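Local coordinates for protein cytochrome C (Marichromatium purpuratum 984, PDB 5LO9) that probably oxidises thiosulfate to tetrathionate, and may also run the reverse reaction, passing electrons along covalently bound c-type hemes, at residues V308-P311 with A312-K316; G350-L353 with D354-S358; G417-V420 with F421-W425; A468-A472 with H473-Q477. All coordinates share one frame; numbering follows the deposited sequence.

Contact 1 (V308-P311 with A312-K316); sequences VAYP and AYRGK. With HEC (heme c), chain E.
Tyr310 and Ala312 meet across Pro311, just where the chain enters a strand. The methyl CB of Ala312 lies 4.2 Å from Tyr310 CD1 and comes at the ring obliquely. The same Ala312 CB sits 3.5 Å from Ala309 O. The peptide bond before Pro311 is cis, which bends the backbone here. Tyr310 CG stands beside its backbone N and anti to the carbonyl carbon (chi1 -70°), a setting that sends the ring toward the heme c. Tyr310 OH donates a hydrogen bond to heme propionate oxygen O2A, 2.7 Å away. The propionate comes at the edge of the ring, with its carbon CGA in the ring plane. Arg326 NE is hydrogen-bonded to the same hydroxyl, so two bonds fix the phenol end. Arg377 NH2 bonds to this heme as well. A phenylalanine here would probably leave the propionate and Arg326 without their shared hydroxyl partner. Arg314 brings its CD to 4.5 Å from Tyr310 OH, but its NE forms a salt bridge with Asp321. Strand 312-314 follows the short helix 304-307 and pairs antiparallel with strand 319-321, Ala312 bonding to Asp321 through the backbone. Helix 323-332 packs on the tyrosine through Met323, and Phe361 of the second subunit packs on Pro311.

Contact 2 (G350-L353 with D354-S358); sequences GLVL and DALQS. With EDO (1,2-ethanediol), chain S.
Val352 turns CG1 anti to its backbone N (chi1 162°), while Leu356 holds CG beside its own N (chi1 -73°). These settings lay the two side chains side by side, one helical turn apart and pointing the same way. Val352 CG1 touches Leu356 CD1 at 3.8 Å. Gln357 also has CG beside its N, and its chain is extended beyond CG (chi2 -171°). This carries the amide alongside the helix. Its NE2 makes a weak bond to Leu353 O at 3.4 Å. Its OE1 accepts from O1 of a bound 1,2-ethanediol at 2.9 Å. The ethanediol, probably from the crystallisation liquor, also bonds to the backbone N of Met323 and of Ala324.

The backbone is the first part of an alpha helix, with Gly350 at the N-cap position. Asp354 N bonds to Gly350 O at 3.0 Å, in the carbonyl plane. Leu356 N meets Val352 O almost straight on, at 2.8 Å. Asp354 O accepts twice from Ser358, from the backbone N and from OG, which reach it from opposite faces. The carboxylate of Asp354 has its main partner across the dimer: OD2 forms a salt bridge with Arg319 of the second subunit. Glu325 of the second subunit also lies near OD2, and the positive charge of Arg319 probably offsets the two acids.

Helix 351-363 lies against helix 256-269, where Met260 and Leu263 pack on Ala355. Leu353 and Leu356 face helix 323-332 through Ile327, and Leu356 also comes near a heme c.

Contact 3 (G417-V420 with F421-W425); sequences GEVV and FPPLW. With HEC (heme c), chain F.
Val420 and Phe421 both face Leu413 on the partner strand, a classic beta bulge that breaks strand 418-421 where the chain turns a corner. The two side chains lie side by side and point the same way. Val420 has CG1 anti to its backbone N (chi1 177°), which sets this methyl over one face of the Phe421 ring. It forms a CH-pi contact, with Val420 CG1 3.5 Å from the Phe421 ring centroid and only 8° off the ring normal. Phe421 CD1 reaches the heme c carbon CHD at 3.6 Å, in an oblique approach. Its ring also meets that of Phe136, with the planes at about 45°. Replacing the phenylalanine by alanine is likely to leave Val420 CG1 without its aromatic partner and to open a gap beside the heme edge.

Residues 420-424 line the pocket of the heme whose iron is bound by His406 and Met450. Pro422 O accepts a hydrogen bond from His406 ND1. A proline carbonyl holding the axial histidine in this way is a familiar feature of class I cytochromes c. The bond probably fixes the turn of the imidazole.

Pro422 itself packs on the heme: its CD lies 3.5 Å from ring carbon C3D, and its CB is near propionate oxygen O1A. Val419 supports the proline from the protein side, with Val419 CG1 4.2 Å from Pro422 CG. Further along, Leu424 CD2 lies 3.8 Å from heme carbon C3A. Gln285 and Arg269 bond to the same heme.

Contact 4 (A468-A472 with H473-Q477); sequences AYINA and HERPQ
Just past the end of helix 460-470, His473 folds back on Tyr469 and Ile470 in a local contact. The rings of Tyr469 and His473 form a T-shaped (edge-to-face) pair, with centroids 4.8 Å apart and planes at 88°. The edge of the imidazole comes over the tyrosine face, and His473 CE1 sits 3.6 Å above the centre of the Tyr469 ring. Tyr469 CG is anti to its backbone N (chi1 169°), which lays the ring under the histidine. His473 ND1 donates to Ile470 O at 3.0 Å, from above the carbonyl plane. This bond probably holds the imidazole against the helix end, and a weak bond from His473 N to the same oxygen ties down the backbone.

The side chains of Asn471 and Arg475 cross, amide and guanidinium planes 74° apart, with Asn471 OD1 3.2 Å from Arg475 NH2. Arg475 NH1 bonds to Tyr430 O and Ser429 OG. Asn471 is held by Tyr430 OH and Met436 O.

Ile470 touches a heme c and packs on Tyr398, while Tyr469 packs on Ala395, both of helix 391-401. Packing of helix 460-470 on helix 391-401 is consistent with the cytochrome c fold, where the last helix of a heme domain packs on its first.

Along the chain the contacts come in the order 1, 2, 3, 4, each closing before the next opens. Contacts 1 and 2 have centres 19 Å apart and do not touch. Both reach the second subunit, and both have helix 323-332 as a neighbour. Contacts 3 and 4 have centres 15 Å apart and do touch: Leu424 O is 3.0 Å from Arg475 NH2, a probable hydrogen bond, and Trp425 stacks on His473. They lie by the heme bound by His406 and Met450, whereas contact 1 holds a propionate of the heme bound by His291. Centres of contacts 2 and 4 are 31 Å apart. The set thus spans two heme surroundings and the dimer interface.

Contact 1 (V308-P311 with A312-K316)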
# COMPACT_ATOMS: atom_id res chain seq x y z
N VAL A 308 -3.83 1.47 -6.91
CA VAL A 308 -2.96 0.61 -7.72
C VAL A 308 -1.91 1.41 -8.46
O VAL A 308 -1.12 0.82 -9.21
CB VAL A 308 -3.73 -0.20 -8.77
CG1 VAL A 308 -4.71 -1.18 -8.12
CG2 VAL A 308 -4.50 0.77 -9.75
N ALA A 309 -1.90 2.72 -8.29
CA ALA A 309 -1.03 3.63 -9.02
C ALA A 309 0.15 4.14 -8.20
O ALA A 309 1.04 4.79 -8.76
CB ALA A 309 -1.84 4.83 -9.52
N TYR A 310 0.15 3.92 -6.89
CA TYR A 310 1.21 4.38 -6.02
C TYR A 310 1.90 3.18 -5.39
O TYR A 310 1.25 2.16 -5.10
CB TYR A 310 0.67 5.30 -4.91
CG TYR A 310 0.20 6.65 -5.38
CD1 TYR A 310 0.99 7.78 -5.25
CD2 TYR A 310 -1.03 6.79 -5.98
CE1 TYR A 310 0.56 9.01 -5.70
CE2 TYR A 310 -1.47 8.01 -6.41
CZ TYR A 310 -0.68 9.11 -6.28
OH TYR A 310 -1.16 10.31 -6.74
N PRO A 311 3.22 3.26 -5.14
CA PRO A 311 4.20 4.34 -5.33
C PRO A 311 4.35 4.89 -6.74
O PRO A 311 4.28 4.11 -7.69
CB PRO A 311 5.51 3.68 -4.92
CG PRO A 311 5.14 2.68 -3.97
CD PRO A 311 3.84 2.12 -4.46
N ALA A 312 4.65 6.19 -6.87
CA ALA A 312 4.77 6.85 -8.16
C ALA A 312 5.65 8.07 -8.05
O ALA A 312 5.68 8.72 -7.00
CB ALA A 312 3.43 7.31 -8.65
N TYR A 313 6.34 8.42 -9.15
CA TYR A 313 7.05 9.70 -9.18
C TYR A 313 6.07 10.87 -9.39
O TYR A 313 5.15 10.79 -10.22
CB TYR A 313 8.14 9.73 -10.26
CG TYR A 313 8.89 11.07 -10.32
CD1 TYR A 313 8.62 12.02 -11.32
CD2 TYR A 313 9.86 11.41 -9.36
CE1 TYR A 313 9.29 13.25 -11.36
CE2 TYR A 313 10.55 12.65 -9.40
CZ TYR A 313 10.25 13.56 -10.40
OH TYR A 313 10.91 14.77 -10.44
N ARG A 314 6.24 11.91 -8.57
CA ARG A 314 5.45 13.15 -8.59
C ARG A 314 6.36 14.36 -8.80
O ARG A 314 7.17 14.68 -7.92
CB ARG A 314 4.67 13.33 -7.28
CG ARG A 314 3.49 12.40 -7.07
CD ARG A 314 2.26 13.15 -6.48
NE ARG A 314 2.41 13.45 -5.04
CZ ARG A 314 1.94 14.53 -4.42
NH1 ARG A 314 1.30 15.48 -5.11
NH2 ARG A 314 2.13 14.65 -3.09
N GLY A 315 6.17 15.08 -9.91
CA GLY A 315 6.99 16.27 -10.17
C GLY A 315 6.83 17.42 -9.17
O GLY A 315 7.72 18.29 -9.11
N LYS A 316 5.72 17.47 -8.41
CA LYS A 316 5.43 18.60 -7.52
C LYS A 316 6.46 18.73 -6.39
O LYS A 316 6.78 19.85 -5.96
CB LYS A 316 4.02 18.46 -6.92
CG LYS A 316 3.67 19.31 -5.64
CD LYS A 316 2.20 19.76 -5.63
CE LYS A 316 1.59 20.09 -4.24
NZ LYS A 316 0.10 19.56 -4.12
FE HEC E . -7.48 14.58 -2.79
CHA HEC E . -5.68 13.54 -5.62
CHB HEC E . -6.82 11.53 -1.21
CHC HEC E . -9.05 15.74 0.15
CHD HEC E . -8.47 17.41 -4.48
NA HEC E . -6.45 12.86 -3.33
C1A HEC E . -5.80 12.65 -4.48
C2A HEC E . -5.15 11.32 -4.55
C3A HEC E . -5.49 10.72 -3.27
C4A HEC E . -6.30 11.76 -2.58
CMA HEC E . -5.11 9.36 -2.80
CAA HEC E . -4.38 10.74 -5.71
CBA HEC E . -5.36 10.40 -6.83
CGA HEC E . -4.66 9.67 -7.97
O1A HEC E . -5.40 9.04 -8.76
O2A HEC E . -3.40 9.73 -8.10
NB HEC E . -7.87 13.81 -0.89
C1B HEC E . -7.53 12.57 -0.46
C2B HEC E . -7.92 12.32 0.93
C3B HEC E . -8.57 13.56 1.33
C4B HEC E . -8.47 14.42 0.13
CMB HEC E . -7.74 11.07 1.72
CAB HEC E . -9.16 13.88 2.66
CBB HEC E . -8.03 13.87 3.68
NC HEC E . -8.56 16.28 -2.25
C1C HEC E . -9.12 16.56 -1.06
C2C HEC E . -9.89 17.82 -1.06
C3C HEC E . -9.71 18.32 -2.44
C4C HEC E . -8.88 17.27 -3.08
CMC HEC E . -10.65 18.42 0.10
CAC HEC E . -10.27 19.55 -3.12
CBC HEC E . -10.02 20.79 -2.32
ND HEC E . -7.11 15.33 -4.70
C1D HEC E . -7.59 16.47 -5.17
C2D HEC E . -7.18 16.73 -6.56
C3D HEC E . -6.33 15.59 -6.94
C4D HEC E . -6.37 14.79 -5.68
CMD HEC E . -7.56 17.94 -7.34
CAD HEC E . -5.62 15.28 -8.25
CBD HEC E . -4.63 16.36 -8.74
CGD HEC E . -3.40 16.68 -7.86
O1D HEC E . -3.50 16.98 -6.63
O2D HEC E . -2.27 16.69 -8.42

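Contact 2 (G350-L353 with D354-S358)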
# COMPACT_ATOMS: atom_id res chain seq x y z
N GLY A 350 -0.36 6.18 12.37
CA GLY A 350 -1.52 6.30 13.23
C GLY A 350 -2.80 5.72 12.68
O GLY A 350 -2.90 5.29 11.53
N LEU A 351 -3.83 5.82 13.49
CA LEU A 351 -5.09 5.17 13.14
C LEU A 351 -5.77 5.86 11.95
O LEU A 351 -6.51 5.20 11.21
CB LEU A 351 -6.02 5.12 14.35
CG LEU A 351 -7.08 4.03 14.23
CD1 LEU A 351 -6.39 2.69 14.28
CD2 LEU A 351 -8.12 4.13 15.31
N VAL A 352 -5.59 7.17 11.78
CA VAL A 352 -6.25 7.89 10.69
C VAL A 352 -5.72 7.40 9.34
O VAL A 352 -6.48 6.97 8.46
CB VAL A 352 -6.05 9.41 10.85
CG1 VAL A 352 -6.32 10.14 9.56
CG2 VAL A 352 -6.93 9.97 11.96
N LEU A 353 -4.41 7.46 9.15
CA LEU A 353 -3.82 6.98 7.91
C LEU A 353 -4.09 5.49 7.73
O LEU A 353 -4.24 4.99 6.60
CB LEU A 353 -2.30 7.24 7.90
CG LEU A 353 -1.68 8.39 7.11
CD1 LEU A 353 -1.87 8.17 5.64
CD2 LEU A 353 -2.28 9.70 7.51
N ASP A 354 -4.11 4.73 8.84
CA ASP A 354 -4.37 3.31 8.71
C ASP A 354 -5.80 3.06 8.25
O ASP A 354 -6.05 2.22 7.38
CB ASP A 354 -4.06 2.59 10.02
CG ASP A 354 -2.51 2.51 10.32
OD1 ASP A 354 -1.65 2.99 9.47
OD2 ASP A 354 -2.19 2.00 11.44
N ALA A 355 -6.76 3.79 8.81
CA ALA A 355 -8.13 3.62 8.36
C ALA A 355 -8.29 4.12 6.92
O ALA A 355 -8.86 3.43 6.07
CB ALA A 355 -9.09 4.33 9.32
N LEU A 356 -7.77 5.31 6.62
CA LEU A 356 -7.95 5.82 5.27
C LEU A 356 -7.33 4.87 4.27
O LEU A 356 -7.93 4.57 3.23
CB LEU A 356 -7.36 7.22 5.13
CG LEU A 356 -8.15 8.36 5.80
CD1 LEU A 356 -7.28 9.63 5.91
CD2 LEU A 356 -9.42 8.63 5.01
N GLN A 357 -6.15 4.35 4.58
CA GLN A 357 -5.55 3.39 3.66
C GLN A 357 -6.35 2.09 3.61
O GLN A 357 -6.42 1.46 2.56
CB GLN A 357 -4.12 3.10 4.04
CG GLN A 357 -3.22 4.26 3.76
CD GLN A 357 -1.77 3.93 3.93
OE1 GLN A 357 -1.09 3.57 2.96
NE2 GLN A 357 -1.28 4.04 5.15
N SER A 358 -6.96 1.68 4.70
CA SER A 358 -7.77 0.46 4.63
C SER A 358 -9.02 0.68 3.78
O SER A 358 -9.40 -0.19 2.97
CB SER A 358 -8.18 0.02 6.03
OG SER A 358 -7.05 -0.44 6.76
C1 EDO S . 2.10 2.42 0.83
O1 EDO S . 1.46 3.56 1.48
C2 EDO S . 1.37 1.98 -0.45
O2 EDO S . 1.73 2.80 -1.64

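Contact 3 (G417-V420 with F421-W425)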
# COMPACT_ATOMS: atom_id res chain seq x y z
N GLY A 417 -22.05 21.78 12.14
CA GLY A 417 -20.64 21.50 11.96
C GLY A 417 -20.27 20.68 10.74
O GLY A 417 -19.08 20.68 10.37
N GLU A 418 -21.21 19.98 10.11
CA GLU A 418 -20.95 19.21 8.90
C GLU A 418 -20.90 20.09 7.67
O GLU A 418 -21.65 21.07 7.55
CB GLU A 418 -22.04 18.16 8.69
CG GLU A 418 -22.17 17.12 9.82
CD GLU A 418 -20.88 16.35 10.15
OE1 GLU A 418 -20.10 15.94 9.24
OE2 GLU A 418 -20.65 16.20 11.38
N VAL A 419 -20.02 19.74 6.73
CA VAL A 419 -19.90 20.48 5.48
C VAL A 419 -20.99 20.00 4.55
O VAL A 419 -20.92 18.88 4.04
CB VAL A 419 -18.53 20.30 4.82
CG1 VAL A 419 -18.43 21.24 3.63
CG2 VAL A 419 -17.38 20.57 5.77
N VAL A 420 -21.93 20.87 4.22
CA VAL A 420 -22.89 20.53 3.19
C VAL A 420 -22.39 21.00 1.84
O VAL A 420 -22.27 20.20 0.92
CB VAL A 420 -24.26 21.15 3.49
CG1 VAL A 420 -25.20 20.84 2.38
CG2 VAL A 420 -24.80 20.62 4.77
N PHE A 421 -22.08 22.29 1.72
CA PHE A 421 -21.56 22.86 0.48
C PHE A 421 -20.21 23.47 0.78
O PHE A 421 -20.12 24.42 1.58
CB PHE A 421 -22.51 23.91 -0.09
CG PHE A 421 -23.89 23.41 -0.25
CD1 PHE A 421 -24.12 22.27 -1.01
CD2 PHE A 421 -24.96 24.05 0.36
CE1 PHE A 421 -25.39 21.77 -1.16
CE2 PHE A 421 -26.26 23.54 0.24
CZ PHE A 421 -26.47 22.41 -0.53
N PRO A 422 -19.13 22.93 0.24
CA PRO A 422 -17.81 23.36 0.63
C PRO A 422 -17.57 24.81 0.25
O PRO A 422 -17.91 25.23 -0.87
CB PRO A 422 -16.88 22.43 -0.17
CG PRO A 422 -17.70 21.27 -0.49
CD PRO A 422 -19.07 21.77 -0.66
N PRO A 423 -16.94 25.57 1.13
CA PRO A 423 -16.34 26.86 0.77
C PRO A 423 -15.32 26.72 -0.35
O PRO A 423 -14.44 25.86 -0.28
CB PRO A 423 -15.63 27.30 2.06
CG PRO A 423 -16.17 26.47 3.11
CD PRO A 423 -16.66 25.20 2.52
N LEU A 424 -15.39 27.61 -1.33
CA LEU A 424 -14.52 27.55 -2.48
C LEU A 424 -13.42 28.59 -2.47
O LEU A 424 -12.53 28.53 -3.33
CB LEU A 424 -15.35 27.70 -3.75
CG LEU A 424 -16.49 26.70 -3.92
CD1 LEU A 424 -17.11 26.92 -5.32
CD2 LEU A 424 -16.02 25.25 -3.74
N TRP A 425 -13.50 29.56 -1.59
CA TRP A 425 -12.38 30.46 -1.34
C TRP A 425 -12.57 31.07 0.04
O TRP A 425 -13.52 30.75 0.76
CB TRP A 425 -12.22 31.51 -2.44
CG TRP A 425 -13.37 32.49 -2.62
CD1 TRP A 425 -13.57 33.64 -1.93
CD2 TRP A 425 -14.43 32.42 -3.59
NE1 TRP A 425 -14.69 34.28 -2.39
CE2 TRP A 425 -15.25 33.56 -3.40
CE3 TRP A 425 -14.79 31.50 -4.58
CZ2 TRP A 425 -16.39 33.80 -4.15
CZ3 TRP A 425 -15.94 31.74 -5.33
CH2 TRP A 425 -16.72 32.89 -5.10
FE HEC F . -20.26 22.36 -6.25
CHA HEC F . -18.13 20.33 -4.37
CHB HEC F . -17.53 23.94 -7.76
CHC HEC F . -22.43 24.03 -8.37
CHD HEC F . -23.01 21.26 -4.32
NA HEC F . -18.19 22.18 -6.09
C1A HEC F . -17.53 21.34 -5.28
C2A HEC F . -16.06 21.50 -5.39
C3A HEC F . -15.89 22.53 -6.39
C4A HEC F . -17.28 22.90 -6.75
CMA HEC F . -14.58 23.07 -6.90
CAA HEC F . -14.94 20.77 -4.71
CBA HEC F . -14.07 21.81 -4.00
CGA HEC F . -14.10 21.71 -2.50
O1A HEC F . -14.77 20.81 -1.97
O2A HEC F . -13.44 22.56 -1.86
NB HEC F . -20.01 23.73 -7.79
C1B HEC F . -18.88 24.24 -8.24
C2B HEC F . -19.08 25.19 -9.36
C3B HEC F . -20.52 25.21 -9.55
C4B HEC F . -21.00 24.24 -8.53
CMB HEC F . -18.04 25.95 -10.10
CAB HEC F . -21.34 25.98 -10.55
CBB HEC F . -20.88 25.54 -11.92
NC HEC F . -22.34 22.61 -6.33
C1C HEC F . -23.01 23.31 -7.24
C2C HEC F . -24.46 23.35 -7.00
C3C HEC F . -24.64 22.54 -5.81
C4C HEC F . -23.25 22.15 -5.47
CMC HEC F . -25.48 24.08 -7.82
CAC HEC F . -25.88 22.21 -5.02
CBC HEC F . -27.04 21.62 -5.76
ND HEC F . -20.51 21.03 -4.66
C1D HEC F . -21.66 20.72 -4.05
C2D HEC F . -21.45 19.70 -2.98
C3D HEC F . -20.03 19.42 -3.02
C4D HEC F . -19.54 20.29 -4.09
CMD HEC F . -22.45 19.07 -2.08
CAD HEC F . -19.29 18.48 -2.13
CBD HEC F . -19.59 17.08 -2.66
CGD HEC F . -19.80 16.07 -1.53
O1D HEC F . -19.78 16.40 -0.33
O2D HEC F . -20.02 14.89 -1.84

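Contact 4 (A468-A472 with H473-Q477)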
# COMPACT_ATOMS: atom_id res chain seq x y z
N ALA A 468 -11.26 29.92 -13.35
CA ALA A 468 -10.42 31.10 -13.17
C ALA A 468 -11.07 32.13 -12.24
O ALA A 468 -10.36 32.79 -11.47
CB ALA A 468 -10.08 31.69 -14.52
N TYR A 469 -12.40 32.29 -12.26
CA TYR A 469 -13.02 33.20 -11.31
C TYR A 469 -12.81 32.72 -9.87
O TYR A 469 -12.37 33.47 -9.01
CB TYR A 469 -14.52 33.36 -11.60
CG TYR A 469 -15.32 34.07 -10.51
CD1 TYR A 469 -15.19 35.42 -10.29
CD2 TYR A 469 -16.22 33.40 -9.73
CE1 TYR A 469 -15.94 36.10 -9.29
CE2 TYR A 469 -16.97 34.08 -8.73
CZ TYR A 469 -16.81 35.42 -8.53
OH TYR A 469 -17.54 36.07 -7.57
N ILE A 470 -13.14 31.46 -9.60
CA ILE A 470 -13.01 30.89 -8.25
C ILE A 470 -11.59 31.03 -7.73
O ILE A 470 -11.35 31.47 -6.60
CB ILE A 470 -13.42 29.41 -8.27
CG1 ILE A 470 -14.92 29.27 -8.20
CG2 ILE A 470 -12.76 28.61 -7.13
CD1 ILE A 470 -15.42 27.86 -8.63
N ASN A 471 -10.63 30.58 -8.52
CA ASN A 471 -9.27 30.48 -8.03
C ASN A 471 -8.49 31.78 -8.17
O ASN A 471 -7.26 31.77 -8.09
CB ASN A 471 -8.56 29.33 -8.75
CG ASN A 471 -8.98 27.97 -8.19
OD1 ASN A 471 -9.25 27.85 -6.97
ND2 ASN A 471 -9.04 26.95 -9.05
N ALA A 472 -9.18 32.90 -8.36
CA ALA A 472 -8.53 34.19 -8.33
C ALA A 472 -8.88 34.95 -7.06
O ALA A 472 -8.61 36.14 -6.97
CB ALA A 472 -8.89 34.97 -9.58
N HIS A 473 -9.38 34.25 -6.07
CA HIS A 473 -9.71 34.81 -4.77
C HIS A 473 -8.64 34.43 -3.75
O HIS A 473 -7.91 33.45 -3.92
CB HIS A 473 -11.06 34.27 -4.28
CG HIS A 473 -12.25 34.75 -5.05
ND1 HIS A 473 -12.64 34.18 -6.25
CD2 HIS A 473 -13.16 35.71 -4.78
CE1 HIS A 473 -13.72 34.80 -6.69
NE2 HIS A 473 -14.06 35.73 -5.82
N GLU A 474 -8.55 35.20 -2.67
CA GLU A 474 -7.60 34.76 -1.66
C GLU A 474 -8.15 33.56 -0.92
O GLU A 474 -9.36 33.34 -0.84
CB GLU A 474 -7.28 35.87 -0.64
CG GLU A 474 -6.25 36.88 -1.13
CD GLU A 474 -4.83 36.31 -1.30
OE1 GLU A 474 -4.53 35.23 -0.75
OE2 GLU A 474 -4.03 36.95 -2.02
N ARG A 475 -7.23 32.81 -0.34
CA ARG A 475 -7.48 31.60 0.45
C ARG A 475 -6.24 31.44 1.31
O ARG A 475 -5.28 32.18 1.10
CB ARG A 475 -7.68 30.37 -0.44
CG ARG A 475 -6.44 30.08 -1.32
CD ARG A 475 -6.63 28.91 -2.26
NE ARG A 475 -7.65 29.21 -3.28
CZ ARG A 475 -8.93 28.90 -3.18
NH1 ARG A 475 -9.40 28.26 -2.10
NH2 ARG A 475 -9.75 29.22 -4.17
N PRO A 476 -6.19 30.47 2.22
CA PRO A 476 -5.03 30.37 3.11
C PRO A 476 -3.72 30.22 2.38
O PRO A 476 -3.63 29.63 1.29
CB PRO A 476 -5.34 29.15 3.96
CG PRO A 476 -6.85 29.09 3.98
CD PRO A 476 -7.23 29.50 2.58
N GLN A 477 -2.69 30.80 2.98
CA GLN A 477 -1.37 30.84 2.37
C GLN A 477 -0.82 29.44 2.05
O GLN A 477 -1.15 28.43 2.70
CB GLN A 477 -0.42 31.56 3.32
CG GLN A 477 0.98 31.71 2.81
CD GLN A 477 1.08 32.58 1.62
OE1 GLN A 477 1.22 32.11 0.49
NE2 GLN A 477 0.98 33.88 1.86